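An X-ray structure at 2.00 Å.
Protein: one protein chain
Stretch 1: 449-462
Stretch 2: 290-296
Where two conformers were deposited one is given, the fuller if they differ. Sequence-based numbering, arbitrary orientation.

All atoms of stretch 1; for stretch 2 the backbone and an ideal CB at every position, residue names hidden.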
ATOM      1  N   ASN A 449      17.552  28.220 -12.648  1.00 14.15           N
ATOM      2  CA  ASN A 449      18.266  27.671 -13.803  1.00 14.38           C
ATOM      3  C   ASN A 449      19.684  27.224 -13.377  1.00 14.56           C
ATOM      4  O   ASN A 449      20.515  26.898 -14.207  1.00 14.51           O
ATOM      5  CB  ASN A 449      18.346  28.699 -14.939  1.00 15.07           C
ATOM      6  CG  ASN A 449      18.827  28.094 -16.259  1.00 15.36           C
ATOM      7  OD1 ASN A 449      18.336  27.061 -16.701  1.00 14.89           O
ATOM      8  ND2 ASN A 449      19.830  28.731 -16.870  1.00 16.11           N
ATOM      9  N   ASP A 450      19.885  27.112 -12.060  1.00 14.53           N
ATOM     10  CA  ASP A 450      21.157  26.765 -11.439  1.00 14.71           C
ATOM     11  C   ASP A 450      21.197  25.224 -11.240  1.00 14.01           C
ATOM     12  O   ASP A 450      20.638  24.715 -10.296  1.00 13.37           O
ATOM     13  CB  ASP A 450      21.211  27.490 -10.076  1.00 15.12           C
ATOM     14  CG  ASP A 450      22.523  27.274  -9.310  1.00 15.67           C
ATOM     15  OD1 ASP A 450      23.237  26.267  -9.427  1.00 15.28           O
ATOM     16  OD2 ASP A 450      22.810  28.144  -8.501  1.00 16.74           O
ATOM     17  N   LEU A 451      21.909  24.529 -12.114  1.00 13.98           N
ATOM     18  CA  LEU A 451      21.981  23.071 -12.116  1.00 13.69           C
ATOM     19  C   LEU A 451      22.406  22.506 -10.771  1.00 13.29           C
ATOM     20  O   LEU A 451      21.734  21.636 -10.244  1.00 13.17           O
ATOM     21  CB  LEU A 451      22.988  22.573 -13.186  1.00 14.07           C
ATOM     22  CG  LEU A 451      23.209  21.043 -13.201  1.00 14.12           C
ATOM     23  CD1 LEU A 451      22.209  20.388 -14.123  1.00 13.94           C
ATOM     24  CD2 LEU A 451      24.618  20.701 -13.670  1.00 14.75           C
ATOM     25  N   SER A 452      23.512  23.016 -10.232  1.00 13.65           N
ATOM     26  CA  SER A 452      24.039  22.557  -8.951  0.50 13.43           C
ATOM     27  C   SER A 452      23.031  22.724  -7.821  1.00 13.19           C
ATOM     28  O   SER A 452      22.760  21.772  -7.073  1.00 12.63           O
ATOM     29  CB  SER A 452      25.308  23.311  -8.612  0.50 13.99           C
ATOM     30  OG  SER A 452      25.890  22.770  -7.450  0.50 13.96           O
ATOM     31  N   ALA A 453      22.452  23.911  -7.712  1.00 13.20           N
ATOM     32  CA  ALA A 453      21.473  24.171  -6.649  1.00 13.03           C
ATOM     33  C   ALA A 453      20.224  23.296  -6.782  1.00 12.45           C
ATOM     34  O   ALA A 453      19.705  22.823  -5.781  1.00 11.95           O
ATOM     35  CB  ALA A 453      21.047  25.636  -6.639  1.00 13.43           C
ATOM     36  N   ILE A 454      19.765  23.112  -7.999  1.00 12.39           N
ATOM     37  CA  ILE A 454      18.574  22.301  -8.251  1.00 12.15           C
ATOM     38  C   ILE A 454      18.829  20.856  -7.844  1.00 12.12           C
ATOM     39  O   ILE A 454      18.064  20.265  -7.091  1.00 11.81           O
ATOM     40  CB  ILE A 454      18.166  22.380  -9.723  1.00 12.18           C
ATOM     41  CG1 ILE A 454      17.593  23.768 -10.006  1.00 12.56           C
ATOM     42  CG2 ILE A 454      17.124  21.298 -10.065  1.00 11.78           C
ATOM     43  CD1 ILE A 454      17.573  24.131 -11.477  1.00 12.82           C
ATOM     44  N   HIS A 455      19.971  20.309  -8.243  1.00 12.53           N
ATOM     45  CA  HIS A 455      20.257  18.912  -7.936  1.00 12.53           C
ATOM     46  C   HIS A 455      20.610  18.650  -6.475  1.00 12.84           C
ATOM     47  O   HIS A 455      20.387  17.569  -5.990  1.00 13.34           O
ATOM     48  CB  HIS A 455      21.280  18.309  -8.907  1.00 12.64           C
ATOM     49  CG  HIS A 455      20.628  17.819 -10.163  1.00 12.55           C
ATOM     50  ND1 HIS A 455      19.881  16.651 -10.194  1.00 12.21           N
ATOM     51  CD2 HIS A 455      20.504  18.379 -11.390  1.00 12.62           C
ATOM     52  CE1 HIS A 455      19.349  16.507 -11.402  1.00 12.15           C
ATOM     53  NE2 HIS A 455      19.713  17.536 -12.142  1.00 12.59           N
ATOM     54  N   LYS A 456      21.077  19.651  -5.775  1.00 13.21           N
ATOM     55  CA  LYS A 456      21.285  19.545  -4.341  0.50 13.36           C
ATOM     56  C   LYS A 456      19.961  19.615  -3.590  1.00 13.15           C
ATOM     57  O   LYS A 456      19.824  19.054  -2.518  1.00 13.45           O
ATOM     58  CB  LYS A 456      22.246  20.649  -3.859  0.50 13.92           C
ATOM     59  CG  LYS A 456      23.685  20.415  -4.262  0.50 14.23           C
ATOM     60  CD  LYS A 456      24.538  21.657  -3.980  0.50 14.92           C
ATOM     61  CE  LYS A 456      25.959  21.435  -4.413  0.50 15.21           C
ATOM     62  NZ  LYS A 456      26.679  20.725  -3.334  0.50 15.34           N
ATOM     63  N   LEU A 457      18.996  20.322  -4.152  1.00 12.92           N
ATOM     64  CA  LEU A 457      17.728  20.569  -3.484  1.00 12.95           C
ATOM     65  C   LEU A 457      16.701  19.454  -3.678  1.00 12.23           C
ATOM     66  O   LEU A 457      16.004  19.122  -2.742  1.00 11.54           O
ATOM     67  CB  LEU A 457      17.064  21.842  -4.017  1.00 13.49           C
ATOM     68  CG  LEU A 457      16.113  22.737  -3.252  1.00 14.33           C
ATOM     69  CD1 LEU A 457      16.456  22.645  -1.791  1.00 15.14           C
ATOM     70  CD2 LEU A 457      16.024  24.206  -3.753  1.00 14.84           C
ATOM     71  N   VAL A 458      16.616  18.925  -4.894  1.00 11.98           N
ATOM     72  CA  VAL A 458      15.606  17.934  -5.225  1.00 12.04           C
ATOM     73  C   VAL A 458      15.577  16.781  -4.206  1.00 12.11           C
ATOM     74  O   VAL A 458      14.527  16.426  -3.735  1.00 11.35           O
ATOM     75  CB  VAL A 458      15.766  17.399  -6.665  1.00 11.94           C
ATOM     76  CG1 VAL A 458      14.947  16.130  -6.868  1.00 11.62           C
ATOM     77  CG2 VAL A 458      15.293  18.464  -7.656  1.00 12.16           C
ATOM     78  N   PRO A 459      16.740  16.246  -3.829  1.00 12.87           N
ATOM     79  CA  PRO A 459      16.712  15.113  -2.865  1.00 13.07           C
ATOM     80  C   PRO A 459      16.263  15.491  -1.472  1.00 12.86           C
ATOM     81  O   PRO A 459      15.843  14.618  -0.740  1.00 13.39           O
ATOM     82  CB  PRO A 459      18.175  14.675  -2.771  1.00 12.99           C
ATOM     83  CG  PRO A 459      18.758  15.105  -4.064  1.00 13.37           C
ATOM     84  CD  PRO A 459      18.085  16.427  -4.379  1.00 13.32           C
ATOM     85  N   ARG A 460      16.334  16.759  -1.124  1.00 12.95           N
ATOM     86  CA  ARG A 460      16.059  17.218   0.246  1.00 13.07           C
ATOM     87  C   ARG A 460      14.604  17.553   0.531  1.00 12.97           C
ATOM     88  O   ARG A 460      14.209  17.697   1.699  1.00 12.98           O
ATOM     89  CB  ARG A 460      16.904  18.454   0.535  1.00 13.39           C
ATOM     90  CG  ARG A 460      18.384  18.227   0.410  1.00 13.64           C
ATOM     91  CD  ARG A 460      19.190  19.521   0.665  1.00 14.23           C
ATOM     92  NE  ARG A 460      19.196  19.861   2.086  1.00 14.68           N
ATOM     93  CZ  ARG A 460      19.598  21.004   2.602  1.00 15.34           C
ATOM     94  NH1 ARG A 460      20.046  21.998   1.843  1.00 15.60           N
ATOM     95  NH2 ARG A 460      19.549  21.160   3.911  1.00 15.86           N
ATOM     96  N   ILE A 461      13.800  17.715  -0.524  1.00 12.50           N
ATOM     97  CA  ILE A 461      12.405  18.074  -0.356  0.50 12.39           C
ATOM     98  C   ILE A 461      11.578  16.798  -0.273  1.00 12.02           C
ATOM     99  O   ILE A 461      11.596  15.983  -1.207  1.00 11.48           O
ATOM    100  CB  ILE A 461      11.913  18.932  -1.533  0.50 12.41           C
ATOM    101  CG1 ILE A 461      12.730  20.226  -1.608  0.50 12.90           C
ATOM    102  CG2 ILE A 461      10.441  19.255  -1.370  0.50 12.48           C
ATOM    103  CD1 ILE A 461      12.759  20.967  -0.297  0.50 13.25           C
ATOM    104  N   ALA A 462      10.845  16.624   0.830  1.00 11.98           N
ATOM    105  CA  ALA A 462      10.046  15.368   1.021  1.00 11.88           C
ATOM    106  C   ALA A 462       8.695  15.518   0.398  1.00 11.52           C
ATOM    107  O   ALA A 462       7.706  15.794   1.092  1.00 12.29           O
ATOM    108  CB  ALA A 462       9.923  15.024   2.497  1.00 12.09           C
ATOM    109  N   UNK A 290       6.515  26.219  -2.941  1.00 13.33           N
ATOM    110  CA  UNK A 290       7.104  26.707  -4.158  1.00 13.75           C
ATOM    111  C   UNK A 290       8.338  27.485  -3.735  1.00 14.20           C
ATOM    112  O   UNK A 290       8.231  28.507  -3.031  1.00 14.70           O
ATOM    113  CB  UNK A 290       6.127  27.559  -4.971  1.00 13.75           C
ATOM    114  N   UNK A 291       9.507  27.022  -4.137  1.00 13.88           N
ATOM    115  CA  UNK A 291      10.770  27.637  -3.713  1.00 14.26           C
ATOM    116  C   UNK A 291      11.392  28.386  -4.867  1.00 14.21           C
ATOM    117  O   UNK A 291      11.731  27.793  -5.873  1.00 13.84           O
ATOM    118  CB  UNK A 291      11.744  26.585  -3.180  1.00 14.26           C
ATOM    119  N   UNK A 292      11.554  29.683  -4.704  1.00 14.85           N
ATOM    120  CA  UNK A 292      12.134  30.522  -5.748  1.00 15.17           C
ATOM    121  C   UNK A 292      13.539  30.962  -5.384  1.00 15.55           C
ATOM    122  O   UNK A 292      13.756  31.707  -4.412  1.00 15.46           O
ATOM    123  CB  UNK A 292      11.252  31.747  -6.001  1.00 15.17           C
ATOM    124  N   UNK A 293      14.500  30.521  -6.191  1.00 15.83           N
ATOM    125  CA  UNK A 293      15.910  30.869  -5.970  1.00 16.02           C
ATOM    126  C   UNK A 293      16.250  32.225  -6.594  1.00 16.82           C
ATOM    127  O   UNK A 293      15.528  32.708  -7.459  1.00 16.95           O
ATOM    128  CB  UNK A 293      16.822  29.785  -6.548  1.00 16.02           C
ATOM    129  N   UNK A 294      17.348  32.871  -6.123  1.00 17.45           N
ATOM    130  CA  UNK A 294      17.567  34.270  -6.486  1.00 18.19           C
ATOM    131  C   UNK A 294      18.057  34.473  -7.906  1.00 18.66           C
ATOM    132  O   UNK A 294      18.124  35.602  -8.336  1.00 18.98           O
ATOM    133  CB  UNK A 294      18.574  34.898  -5.520  1.00 18.19           C
ATOM    134  N   UNK A 295      18.367  33.411  -8.642  1.00 18.73           N
ATOM    135  CA  UNK A 295      18.832  33.566 -10.018  1.00 19.42           C
ATOM    136  C   UNK A 295      17.713  33.688 -11.059  1.00 20.69           C
ATOM    137  O   UNK A 295      18.023  33.807 -12.237  1.00 22.01           O
ATOM    138  CB  UNK A 295      19.722  32.376 -10.381  1.00 19.42           C
ATOM    139  N   UNK A 296      16.440  33.622 -10.665  1.00 21.20           N
ATOM    140  CA  UNK A 296      15.345  33.610 -11.640  1.00 21.41           C
ATOM    141  C   UNK A 296      15.110  34.916 -12.365  1.00 22.73           C
ATOM    142  O   UNK A 296      15.446  36.002 -11.870  1.00 22.98           O
ATOM    143  CB  UNK A 296      14.047  33.209 -10.936  1.00 21.41           C
TER

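Position 290 has phi/psi of -123/116, an extended strand geometry, and its ideal CB has nothing of stretch 1 within 5.5 Å. Stretch 1 therefore sets no preference here beyond the general one of strands for beta-branched or otherwise extended-tolerant residues. The deposited residue is Val290, with chi1 in the t well, and it makes no contact with stretch 1.

Position 291 continues the strand (-108/119), but its CA-to-CB bond points toward stretch 1. The ideal CB lies 4.9 Å from Leu457 CD2, and the methyl-bearing ends of Leu457 and Ile461 offer only carbon to whatever is placed there. A CB alone would stop short of them, so a medium-sized aliphatic chain is favoured; valine, leucine, isoleucine or methionine could all be considered, with the strand angles favouring beta-branching. The residue is Ile291, chi1 m and chi2 t. Ile291 CG2 lies 4.3 Å from Leu457 CD2, and the longer arm brings Ile291 CD1 to 3.9 Å from Ile461 CD1.

Position 292, at -108/116, again has an ideal CB with no atom of stretch 1 within 5.5 Å, as the alternation of a strand would predict. Many residues would be compatible. Val292 occupies it, out of reach of the helix.

Position 293 has phi/psi of -85/159. CA-to-CB points toward stretch 1, yet the ideal CB finds no atom of it within 5.5 Å, so contact requires length. Ahead lie Ala453 CB, a short side chain that leaves space, and Leu457 CD2. Leucine, isoleucine or methionine would fit this apolar surface; a polar end would find no side-chain partner in these two residues. The residue is Leu293, m and t. Leu293 CD1 is 3.8 Å from Ala453 CB, and both methyls approach Leu457: Leu293 CD2 is 4.3 Å and Leu293 CD1 4.4 Å from Leu457 CD2.

Position 294 turns the chain, with phi/psi of -75/-6 and no atom of stretch 1 within 5.5 Å of its ideal CB. It is the second residue of a type I turn spanning 293 to 296, where a phi near -75° suits proline among many others. Pro294 is present, with a C-gamma endo pucker.

Position 295, third in the turn at -85/-1, points CA-to-CB toward stretch 1. Its ideal CB is 5.2 Å from Asn449 N and 5.1 Å from Asp450 CB. A backbone donor within reach calls for a short acceptor, so aspartate or asparagine would suit. Asp295, chi1 p, accepts a hydrogen bond from Asn449 N to OD2 at 2.9 Å, with a nearly straight angle of 167°. Asp450 N is 3.5 Å from the same Asp295 OD2, but its angle is too poor for a bond. Water 1 donates to Asp295 OD1 at 2.7 Å and weakly to Asp450 OD2 at 3.4 Å, bridging the two carboxylates.

Position 296 points sideways and its ideal CB meets nothing within 5.5 Å, leaving the choice wide. Val296 closes the turn through a weak bond from its N to Leu293 O, 3.5 Å.

Stretch 2 (290-296) VIVLPDV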
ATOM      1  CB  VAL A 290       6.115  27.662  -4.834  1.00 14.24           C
ATOM      2  CG1 VAL A 290       6.742  28.334  -6.044  1.00 14.69           C
ATOM      3  CG2 VAL A 290       4.842  26.918  -5.223  1.00 14.04           C
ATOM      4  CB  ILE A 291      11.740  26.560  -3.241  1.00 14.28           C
ATOM      5  CG1 ILE A 291      11.138  25.791  -2.067  1.00 14.37           C
ATOM      6  CG2 ILE A 291      13.093  27.160  -2.852  1.00 14.74           C
ATOM      7  CD1 ILE A 291      11.965  24.568  -1.693  1.00 14.80           C
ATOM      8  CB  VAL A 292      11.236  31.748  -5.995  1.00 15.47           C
ATOM      9  CG1 VAL A 292      11.795  32.612  -7.139  1.00 15.77           C
ATOM     10  CG2 VAL A 292       9.802  31.276  -6.303  1.00 15.02           C
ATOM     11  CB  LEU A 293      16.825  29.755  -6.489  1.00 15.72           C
ATOM     12  CG  LEU A 293      16.593  28.376  -5.872  1.00 15.33           C
ATOM     13  CD1 LEU A 293      17.662  27.381  -6.293  1.00 15.29           C
ATOM     14  CD2 LEU A 293      16.500  28.445  -4.344  1.00 15.39           C
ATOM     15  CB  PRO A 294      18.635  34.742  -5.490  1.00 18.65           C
ATOM     16  CG  PRO A 294      19.311  33.513  -5.026  1.00 18.47           C
ATOM     17  CD  PRO A 294      18.277  32.421  -5.080  1.00 17.62           C
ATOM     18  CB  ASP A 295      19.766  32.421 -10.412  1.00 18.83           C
ATOM     19  CG  ASP A 295      19.039  31.028 -10.474  1.00 18.00           C
ATOM     20  OD1 ASP A 295      18.607  30.526  -9.418  1.00 16.97           O
ATOM     21  OD2 ASP A 295      18.978  30.453 -11.580  1.00 17.34           O
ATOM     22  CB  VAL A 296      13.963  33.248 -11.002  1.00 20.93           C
ATOM     23  CG1 VAL A 296      13.972  31.824 -10.487  1.00 20.37           C
ATOM     24  CG2 VAL A 296      13.578  34.208  -9.896  1.00 21.23           C
TER
HETATM   25  O   HOH W   1      20.277  30.043  -7.389  1.00 28.53           O
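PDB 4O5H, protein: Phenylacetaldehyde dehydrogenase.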